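Membrane lipoprotein family protein (Aeropyrum pernix, PDB 4PEV) binds adenosine and probably serves as the membrane-tethered solute-binding lipoprotein of an ABC transporter for nucleoside uptake. Local coordinates at residues Leu121-Leu126 against Ile141-Arg146. Sequence-based numbering, arbitrary orientation.
Sequences LWQEPL and IDAATR. With ADN (adenosine), chain F.
Gln123, on helix 123-132, reaches across to the backbone of the chain leaving strand 137-141 and carries most of this contact. Its CG is anti to the backbone N (chi1 -161°) and the chain runs on extended, which lays the amide beside the Ala144 peptide. CG lies 4.1 Å from Thr145 CA, and OE1 comes within 3.9 Å of Ala143 CB. The methyl of Ala143 points toward the helix and is small enough for the amide to lie close by; that of Ala144 points away, onto Ser154 and Leu156 of strand 152-157. As modelled, OE1 and Ala144 O, both acceptors, do not bond, while NE2 makes a weak hydrogen bond to Glu127 OE1. That carboxylate oxygen also accepts from Arg146 N, thereby tying the helix to the loop. Cutting the Gln123 side chain back to an alanine is likely to open a gap beside Ala143 and Thr145 and to leave Glu127 without its weak amide partner.

Farther back along the loop, Asp142 turns to the ligand: CG anti to N (chi1 -151°) brings OD2 to 2.8 Å from O2' of adenosine, the hydroxyl that donates the hydrogen bond. An aspartate suits this place because one carboxylate oxygen accepts from the ribose while the other, OD1, forms a salt bridge with Lys299, itself hydrogen-bonded to adenosine. A ligand-binding residue just past the C-terminal end of a parallel strand is typical of the two-domain periplasmic-binding-protein fold, here of the BMP family.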
loop_
_atom_site.group_PDB
_atom_site.type_symbol
_atom_site.label_atom_id
_atom_site.label_comp_id
_atom_site.label_asym_id
_atom_site.label_seq_id
_atom_site.Cartn_x
_atom_site.Cartn_y
_atom_site.Cartn_z
ATOM N N LEU C 121 3.330 -11.901 6.642
ATOM C CA LEU C 121 3.836 -13.278 6.714
ATOM C C LEU C 121 4.526 -13.637 8.034
ATOM O O LEU C 121 4.747 -14.822 8.320
ATOM C CB LEU C 121 4.788 -13.589 5.565
ATOM C CG LEU C 121 4.307 -13.436 4.116
ATOM C CD1 LEU C 121 5.404 -13.918 3.171
ATOM C CD2 LEU C 121 3.014 -14.204 3.864
ATOM N N TRP C 122 4.861 -12.619 8.825
ATOM C CA TRP C 122 5.410 -12.797 10.172
ATOM C C TRP C 122 4.382 -13.203 11.237
ATOM O O TRP C 122 4.748 -13.549 12.352
ATOM C CB TRP C 122 6.071 -11.489 10.627
ATOM C CG TRP C 122 7.402 -11.248 10.018
ATOM C CD1 TRP C 122 7.754 -10.229 9.191
ATOM C CD2 TRP C 122 8.574 -12.053 10.190
ATOM N NE1 TRP C 122 9.072 -10.352 8.831
ATOM C CE2 TRP C 122 9.601 -11.459 9.436
ATOM C CE3 TRP C 122 8.854 -13.218 10.923
ATOM C CZ2 TRP C 122 10.883 -11.983 9.383
ATOM C CZ3 TRP C 122 10.136 -13.737 10.882
ATOM C CH2 TRP C 122 11.134 -13.125 10.113
ATOM N N GLN C 123 3.103 -13.149 10.897
ATOM C CA GLN C 123 2.041 -13.378 11.864
ATOM C C GLN C 123 2.019 -14.804 12.380
ATOM O O GLN C 123 1.866 -15.026 13.562
ATOM C CB GLN C 123 0.698 -13.069 11.240
ATOM C CG GLN C 123 -0.386 -12.844 12.251
ATOM C CD GLN C 123 -1.744 -12.899 11.611
ATOM O OE1 GLN C 123 -2.212 -11.930 11.009
ATOM N NE2 GLN C 123 -2.381 -14.046 11.720
ATOM N N GLU C 124 2.152 -15.763 11.479
ATOM C CA GLU C 124 2.216 -17.171 11.850
ATOM C C GLU C 124 3.413 -17.458 12.760
ATOM O O GLU C 124 3.216 -17.930 13.874
ATOM C CB GLU C 124 2.277 -18.040 10.593
ATOM C CG GLU C 124 0.995 -18.766 10.234
ATOM C CD GLU C 124 1.185 -20.270 10.256
ATOM O OE1 GLU C 124 0.752 -20.935 9.281
ATOM O OE2 GLU C 124 1.799 -20.779 11.231
ATOM N N PRO C 125 4.654 -17.158 12.308
ATOM C CA PRO C 125 5.796 -17.436 13.163
ATOM C C PRO C 125 5.783 -16.715 14.502
ATOM O O PRO C 125 6.279 -17.257 15.483
ATOM C CB PRO C 125 6.982 -16.951 12.325
ATOM C CG PRO C 125 6.524 -17.071 10.929
ATOM C CD PRO C 125 5.098 -16.642 11.001
ATOM N N LEU C 126 5.244 -15.503 14.537
ATOM C CA LEU C 126 5.202 -14.713 15.778
ATOM C C LEU C 126 4.234 -15.291 16.810
ATOM O O LEU C 126 4.541 -15.312 17.997
ATOM C CB LEU C 126 4.822 -13.259 15.483
ATOM C CG LEU C 126 4.764 -12.343 16.696
ATOM C CD1 LEU C 126 6.149 -12.118 17.272
ATOM C CD2 LEU C 126 4.159 -11.015 16.302
ATOM N N ILE C 141 3.954 -5.182 11.945
ATOM C CA ILE C 141 3.439 -4.141 11.047
ATOM C C ILE C 141 2.634 -4.770 9.910
ATOM O O ILE C 141 3.066 -5.767 9.314
ATOM C CB ILE C 141 4.559 -3.280 10.431
ATOM C CG1 ILE C 141 5.570 -2.816 11.493
ATOM C CG2 ILE C 141 3.973 -2.093 9.688
ATOM C CD1 ILE C 141 4.979 -2.081 12.680
ATOM N N ASP C 142 1.463 -4.176 9.638
ATOM C CA ASP C 142 0.545 -4.601 8.575
ATOM C C ASP C 142 -0.182 -5.904 8.913
ATOM O O ASP C 142 -0.734 -6.561 8.031
ATOM C CB ASP C 142 1.294 -4.726 7.235
ATOM C CG ASP C 142 0.399 -4.476 6.018
ATOM O OD1 ASP C 142 -0.360 -3.481 6.036
ATOM O OD2 ASP C 142 0.474 -5.257 5.032
ATOM N N ALA C 143 -0.184 -6.276 10.190
ATOM C CA ALA C 143 -0.860 -7.498 10.630
ATOM C C ALA C 143 -1.091 -7.469 12.117
ATOM O O ALA C 143 -0.448 -6.714 12.841
ATOM C CB ALA C 143 -0.069 -8.745 10.254
ATOM N N ALA C 144 -2.040 -8.290 12.546
ATOM C CA ALA C 144 -2.329 -8.477 13.952
ATOM C C ALA C 144 -2.463 -9.949 14.266
ATOM O O ALA C 144 -2.972 -10.753 13.468
ATOM C CB ALA C 144 -3.589 -7.743 14.350
ATOM N N THR C 145 -2.003 -10.275 15.460
ATOM C CA THR C 145 -1.849 -11.644 15.890
ATOM C C THR C 145 -3.243 -12.192 16.277
ATOM O O THR C 145 -4.142 -11.418 16.591
ATOM C CB THR C 145 -0.757 -11.689 16.991
ATOM O OG1 THR C 145 -0.266 -13.022 17.120
ATOM C CG2 THR C 145 -1.242 -11.132 18.338
ATOM N N ARG C 146 -3.451 -13.503 16.178
ATOM C CA ARG C 146 -4.780 -14.080 16.444
ATOM C C ARG C 146 -5.181 -13.925 17.912
ATOM O O ARG C 146 -6.304 -13.556 18.207
ATOM C CB ARG C 146 -4.821 -15.555 16.054
ATOM C CG ARG C 146 -6.226 -16.149 15.985
ATOM C CD ARG C 146 -6.305 -17.357 15.045
ATOM N NE ARG C 146 -5.728 -17.062 13.726
ATOM C CZ ARG C 146 -5.745 -17.892 12.685
ATOM N NH1 ARG C 146 -6.329 -19.081 12.766
ATOM N NH2 ARG C 146 -5.184 -17.517 11.543
HETATM O "O5'" ADN F . 2.562 -2.827 -2.225
HETATM C "C5'" ADN F . 1.180 -3.060 -1.895
HETATM C "C4'" ADN F . 0.931 -3.766 -0.558
HETATM O "O4'" ADN F . 1.437 -5.104 -0.555
HETATM C "C3'" ADN F . 1.546 -3.135 0.688
HETATM O "O3'" ADN F . 0.778 -2.027 1.171
HETATM C "C2'" ADN F . 1.594 -4.315 1.653
HETATM O "O2'" ADN F . 0.348 -4.546 2.326
HETATM C "C1'" ADN F . 1.894 -5.476 0.742
HETATM N N9 ADN F . 3.345 -5.732 0.665
HETATM C C8 ADN F . 4.259 -5.073 -0.085
HETATM N N7 ADN F . 5.504 -5.594 0.083
HETATM C C5 ADN F . 5.374 -6.616 0.956
HETATM C C6 ADN F . 6.267 -7.607 1.593
HETATM N N6 ADN F . 7.584 -7.598 1.316
HETATM N N1 ADN F . 5.729 -8.501 2.460
HETATM C C2 ADN F . 4.412 -8.516 2.758
HETATM N N3 ADN F . 3.544 -7.649 2.221
HETATM C C4 ADN F . 3.954 -6.697 1.339
#